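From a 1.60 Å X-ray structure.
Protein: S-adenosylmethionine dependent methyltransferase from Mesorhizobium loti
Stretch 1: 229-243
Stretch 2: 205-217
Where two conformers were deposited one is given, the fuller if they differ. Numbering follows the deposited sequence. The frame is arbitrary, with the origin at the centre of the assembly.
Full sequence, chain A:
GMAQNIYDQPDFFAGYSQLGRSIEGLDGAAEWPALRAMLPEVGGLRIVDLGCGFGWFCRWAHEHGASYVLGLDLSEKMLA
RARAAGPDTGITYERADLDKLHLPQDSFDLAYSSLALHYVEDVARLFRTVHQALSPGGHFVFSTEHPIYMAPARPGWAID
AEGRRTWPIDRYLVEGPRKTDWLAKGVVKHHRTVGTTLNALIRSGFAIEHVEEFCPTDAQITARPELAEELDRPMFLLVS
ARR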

# COMPACT_ATOMS: atom_id res chain seq x y z
N GLU A 229 19.95 0.43 -9.72
CA GLU A 229 19.54 1.58 -8.89
C GLU A 229 18.07 1.53 -8.43
O GLU A 229 17.72 2.10 -7.41
CB GLU A 229 19.86 2.92 -9.58
CG GLU A 229 18.99 3.27 -10.76
CD GLU A 229 19.39 4.56 -11.43
OE1 GLU A 229 20.60 4.77 -11.67
OE2 GLU A 229 18.49 5.35 -11.74
N GLU A 230 17.23 0.80 -9.17
CA GLU A 230 15.81 0.67 -8.84
C GLU A 230 15.58 -0.11 -7.53
O GLU A 230 14.50 -0.06 -6.98
CB GLU A 230 15.02 0.05 -10.01
CG GLU A 230 15.25 0.71 -11.41
CD GLU A 230 14.86 2.18 -11.47
OE1 GLU A 230 14.06 2.62 -10.62
OE2 GLU A 230 15.33 2.90 -12.38
N LEU A 231 16.61 -0.83 -7.03
CA LEU A 231 16.53 -1.50 -5.72
C LEU A 231 16.42 -0.53 -4.54
O LEU A 231 15.88 -0.89 -3.48
CB LEU A 231 17.73 -2.42 -5.48
CG LEU A 231 17.86 -3.60 -6.46
CD1 LEU A 231 19.08 -4.44 -6.09
CD2 LEU A 231 16.62 -4.47 -6.49
N ASP A 232 16.88 0.71 -4.72
CA ASP A 232 16.88 1.70 -3.64
C ASP A 232 15.57 2.42 -3.42
O ASP A 232 15.24 2.73 -2.28
CB ASP A 232 18.03 2.69 -3.82
CG ASP A 232 19.37 2.05 -3.53
OD1 ASP A 232 19.49 1.33 -2.52
OD2 ASP A 232 20.30 2.31 -4.30
N ARG A 233 14.84 2.68 -4.49
CA ARG A 233 13.53 3.31 -4.38
C ARG A 233 12.66 2.92 -5.58
O ARG A 233 13.17 2.82 -6.68
CB ARG A 233 13.67 4.84 -4.27
CG ARG A 233 14.23 5.54 -5.51
CD ARG A 233 13.12 6.13 -6.38
NE ARG A 233 13.69 6.75 -7.57
CZ ARG A 233 14.03 6.12 -8.69
NH1 ARG A 233 13.86 4.82 -8.83
NH2 ARG A 233 14.58 6.82 -9.68
N PRO A 234 11.35 2.76 -5.35
CA PRO A 234 10.46 2.37 -6.44
C PRO A 234 10.05 3.55 -7.31
O PRO A 234 9.69 4.62 -6.79
CB PRO A 234 9.25 1.82 -5.71
CG PRO A 234 9.18 2.56 -4.45
CD PRO A 234 10.61 2.90 -4.08
N MSE A 235 10.10 3.37 -8.63
CA MSE A 235 9.58 4.36 -9.55
C MSE A 235 8.07 4.19 -9.74
O MSE A 235 7.37 5.18 -9.99
CB MSE A 235 10.25 4.25 -10.92
CG MSE A 235 9.88 5.37 -11.85
SE MSE A 235 10.98 5.36 -13.43
CE MSE A 235 12.68 5.66 -12.60
N PHE A 236 7.58 2.94 -9.63
CA PHE A 236 6.19 2.63 -9.95
C PHE A 236 5.42 1.89 -8.89
O PHE A 236 5.98 1.09 -8.14
CB PHE A 236 6.12 1.78 -11.23
CG PHE A 236 6.86 2.36 -12.39
CD1 PHE A 236 6.47 3.59 -12.90
CD2 PHE A 236 7.92 1.67 -12.99
CE1 PHE A 236 7.14 4.15 -14.00
CE2 PHE A 236 8.59 2.22 -14.08
CZ PHE A 236 8.20 3.47 -14.57
N LEU A 237 4.13 2.19 -8.84
CA LEU A 237 3.14 1.48 -8.03
C LEU A 237 2.25 0.72 -9.02
O LEU A 237 1.72 1.33 -9.96
CB LEU A 237 2.29 2.45 -7.21
CG LEU A 237 1.21 1.81 -6.32
CD1 LEU A 237 1.86 0.95 -5.19
CD2 LEU A 237 0.25 2.85 -5.72
N LEU A 238 2.10 -0.58 -8.79
CA LEU A 238 1.27 -1.46 -9.62
C LEU A 238 0.11 -1.93 -8.74
O LEU A 238 0.33 -2.44 -7.63
CB LEU A 238 2.09 -2.64 -10.13
CG LEU A 238 3.47 -2.33 -10.71
CD1 LEU A 238 4.12 -3.66 -11.20
CD2 LEU A 238 3.47 -1.33 -11.83
N VAL A 239 -1.12 -1.78 -9.22
CA VAL A 239 -2.29 -2.21 -8.46
C VAL A 239 -3.29 -2.99 -9.32
O VAL A 239 -3.51 -2.63 -10.49
CB VAL A 239 -3.08 -0.99 -7.86
CG1 VAL A 239 -4.27 -1.47 -7.01
CG2 VAL A 239 -2.19 -0.08 -7.03
N SER A 240 -3.83 -4.07 -8.75
CA SER A 240 -4.93 -4.87 -9.33
C SER A 240 -6.09 -4.80 -8.35
O SER A 240 -5.89 -5.03 -7.15
CB SER A 240 -4.52 -6.33 -9.48
OG SER A 240 -5.63 -7.11 -9.92
N ALA A 241 -7.28 -4.48 -8.84
CA ALA A 241 -8.49 -4.38 -8.03
C ALA A 241 -9.60 -5.12 -8.77
O ALA A 241 -9.59 -5.19 -10.00
CB ALA A 241 -8.87 -2.95 -7.81
N ARG A 242 -10.51 -5.69 -8.00
CA ARG A 242 -11.63 -6.45 -8.54
C ARG A 242 -12.94 -5.80 -8.14
O ARG A 242 -13.05 -5.26 -7.05
CB ARG A 242 -11.58 -7.86 -7.98
CG ARG A 242 -12.58 -8.82 -8.59
CD ARG A 242 -12.56 -10.19 -7.93
NE ARG A 242 -12.81 -10.08 -6.48
CZ ARG A 242 -11.90 -10.11 -5.50
NH1 ARG A 242 -10.60 -10.28 -5.75
NH2 ARG A 242 -12.30 -9.98 -4.24
N ARG A 243 -13.93 -5.85 -9.02
CA ARG A 243 -15.25 -5.35 -8.66
C ARG A 243 -16.22 -6.53 -8.51
O ARG A 243 -17.31 -6.34 -7.97
CB ARG A 243 -15.71 -4.28 -9.65
CG ARG A 243 -16.12 -4.77 -10.99
CD ARG A 243 -17.61 -5.06 -11.02
NE ARG A 243 -18.43 -3.90 -11.26
CZ ARG A 243 -19.70 -3.73 -10.88
NH1 ARG A 243 -20.35 -4.62 -10.12
NH2 ARG A 243 -20.33 -2.62 -11.23
OXT ARG A 243 -15.99 -7.67 -8.92
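Stretch 2 (205-217) GFAIEHVEEFCPT

A classic beta bulge interrupts the pairing of these two strands: the carbonyl of Ser240 accepts two hydrogen bonds from consecutive residues, Glu209 N to Ser240 O at 2.9 Å and His210 N to Ser240 O at 3.2 Å. The principle is that an extra residue can be fitted into one strand without breaking the ladder, here because one carbonyl serves two amides. Here the extra residue is Glu209, whose phi/psi of -103/-41° departs from the extended conformation of its neighbours in strand 207-213. That strand runs antiparallel to strand 236-242, with an angle of 147° between their directions and a closest axial approach of 4.5 Å.

Before the bulge, Leu237 pairs with Glu213, Leu238 with Glu212, Val239 with Val211 and Ser240 with His210; after it the register shifts by one, so that Ala241 faces Ile208 and Arg242 faces Ala207. Reciprocal bonds anchor each side. Leu238 N to Glu212 O and Glu212 N to Leu238 O both measure 2.8 Å, while Ala207 N to Arg242 O is 2.8 Å and Arg242 N to Ala207 O 2.9 Å. Past the strand, Phe214 N still reaches Phe236 O at 3.1 Å.

Side chains alternate between the faces except at Glu209, whose CA-to-CB bond points toward stretch 1. Leu237, Val239 and Ala241 share one with Glu213, Val211 and Ile208, where Leu237 CD1 packs 3.9 Å from Val211 CG1. The carboxylate of Glu209 meets Arg242, whose side chain lies on the face opposite Ala241: Arg242 NH1 forms a salt bridge with Glu209 OE1 at 3.2 Å. Beyond the ladder, stretch 2 continues in an extended conformation along the 3-10 segment, bringing Cys215 SG to 3.5 Å from Leu231 CD2 and Pro216 CD to 3.7 Å from Glu230 CB. A water donates to both Phe214 O and Glu230 O, each at 2.7 Å, bridging the backbones where direct pairing has ended.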

# COMPACT_ATOMS: atom_id res chain seq x y z
N GLY A 205 -15.87 1.04 -4.72
CA GLY A 205 -16.49 -0.29 -4.86
C GLY A 205 -15.58 -1.46 -5.19
O GLY A 205 -16.07 -2.59 -5.31
N PHE A 206 -14.27 -1.22 -5.27
CA PHE A 206 -13.30 -2.25 -5.62
C PHE A 206 -12.77 -2.96 -4.38
O PHE A 206 -12.69 -2.38 -3.30
CB PHE A 206 -12.08 -1.66 -6.36
CG PHE A 206 -12.38 -1.20 -7.76
CD1 PHE A 206 -12.38 -2.11 -8.82
CD2 PHE A 206 -12.60 0.15 -8.04
CE1 PHE A 206 -12.62 -1.70 -10.13
CE2 PHE A 206 -12.82 0.58 -9.37
CZ PHE A 206 -12.84 -0.35 -10.41
N ALA A 207 -12.40 -4.22 -4.58
CA ALA A 207 -11.67 -4.98 -3.58
C ALA A 207 -10.23 -4.93 -4.07
O ALA A 207 -9.98 -5.14 -5.25
CB ALA A 207 -12.15 -6.39 -3.55
N ILE A 208 -9.27 -4.64 -3.18
CA ILE A 208 -7.84 -4.67 -3.56
C ILE A 208 -7.43 -6.14 -3.71
O ILE A 208 -7.66 -6.96 -2.81
CB ILE A 208 -6.91 -4.00 -2.50
CG1 ILE A 208 -7.40 -2.59 -2.14
CG2 ILE A 208 -5.44 -4.02 -2.95
CD1 ILE A 208 -7.64 -1.66 -3.36
N GLU A 209 -6.84 -6.47 -4.85
CA GLU A 209 -6.39 -7.83 -5.15
C GLU A 209 -4.87 -8.00 -5.02
O GLU A 209 -4.41 -9.03 -4.53
CB GLU A 209 -6.86 -8.23 -6.55
CG GLU A 209 -6.48 -9.64 -6.97
CD GLU A 209 -7.20 -10.12 -8.21
OE1 GLU A 209 -8.45 -10.17 -8.17
OE2 GLU A 209 -6.53 -10.48 -9.20
N HIS A 210 -4.10 -7.02 -5.48
CA HIS A 210 -2.64 -7.13 -5.45
C HIS A 210 -2.04 -5.73 -5.54
O HIS A 210 -2.52 -4.89 -6.29
CB HIS A 210 -2.15 -8.00 -6.62
CG HIS A 210 -0.69 -8.34 -6.58
ND1 HIS A 210 -0.20 -9.47 -5.96
CD2 HIS A 210 0.38 -7.72 -7.13
CE1 HIS A 210 1.11 -9.51 -6.10
NE2 HIS A 210 1.49 -8.46 -6.81
N VAL A 211 -1.01 -5.48 -4.73
CA VAL A 211 -0.31 -4.20 -4.71
C VAL A 211 1.19 -4.50 -4.80
O VAL A 211 1.72 -5.26 -3.99
CB VAL A 211 -0.62 -3.41 -3.43
CG1 VAL A 211 0.13 -2.06 -3.41
CG2 VAL A 211 -2.12 -3.17 -3.29
N GLU A 212 1.87 -3.88 -5.75
CA GLU A 212 3.29 -4.13 -5.93
C GLU A 212 4.03 -2.84 -6.17
O GLU A 212 3.65 -2.04 -7.03
CB GLU A 212 3.44 -5.11 -7.07
CG GLU A 212 4.79 -5.70 -7.24
CD GLU A 212 4.77 -6.93 -8.15
OE1 GLU A 212 3.88 -7.82 -8.01
OE2 GLU A 212 5.69 -7.04 -8.97
N GLU A 213 5.05 -2.62 -5.35
CA GLU A 213 5.95 -1.47 -5.50
C GLU A 213 7.05 -2.12 -6.30
O GLU A 213 7.83 -2.93 -5.77
CB GLU A 213 6.35 -0.92 -4.14
CG GLU A 213 5.11 -0.58 -3.32
CD GLU A 213 5.41 -0.22 -1.91
OE1 GLU A 213 5.86 0.91 -1.67
OE2 GLU A 213 5.17 -1.06 -1.03
N PHE A 214 7.09 -1.77 -7.59
CA PHE A 214 7.90 -2.50 -8.56
C PHE A 214 9.35 -2.60 -8.16
O PHE A 214 9.93 -1.64 -7.68
CB PHE A 214 7.72 -1.98 -10.00
CG PHE A 214 8.75 -2.52 -10.97
CD1 PHE A 214 8.72 -3.86 -11.31
CD2 PHE A 214 9.75 -1.72 -11.49
CE1 PHE A 214 9.68 -4.41 -12.18
CE2 PHE A 214 10.72 -2.25 -12.37
CZ PHE A 214 10.67 -3.60 -12.70
N CYS A 215 9.89 -3.81 -8.31
CA CYS A 215 11.29 -4.11 -8.09
C CYS A 215 11.75 -5.02 -9.21
O CYS A 215 11.17 -6.11 -9.40
CB CYS A 215 11.49 -4.81 -6.75
SG CYS A 215 13.23 -5.16 -6.43
N PRO A 216 12.80 -4.60 -9.96
CA PRO A 216 13.28 -5.49 -11.00
C PRO A 216 13.90 -6.76 -10.40
O PRO A 216 14.43 -6.72 -9.27
CB PRO A 216 14.34 -4.64 -11.71
CG PRO A 216 14.83 -3.76 -10.68
CD PRO A 216 13.63 -3.39 -9.87
N THR A 217 13.82 -7.86 -11.12
CA THR A 217 14.40 -9.12 -10.64
C THR A 217 15.92 -9.07 -10.86
O THR A 217 16.41 -8.24 -11.66
CB THR A 217 13.84 -10.34 -11.40
OG1 THR A 217 14.24 -10.29 -12.77
CG2 THR A 217 12.32 -10.39 -11.31
O HOH W 1 -18.15 -4.21 -6.60
O HOH W 2 -8.97 -9.66 -3.09
O HOH W 3 -6.24 -9.15 -12.16
O HOH W 4 12.22 -0.41 -8.31
O HOH W 5 9.31 0.50 -9.08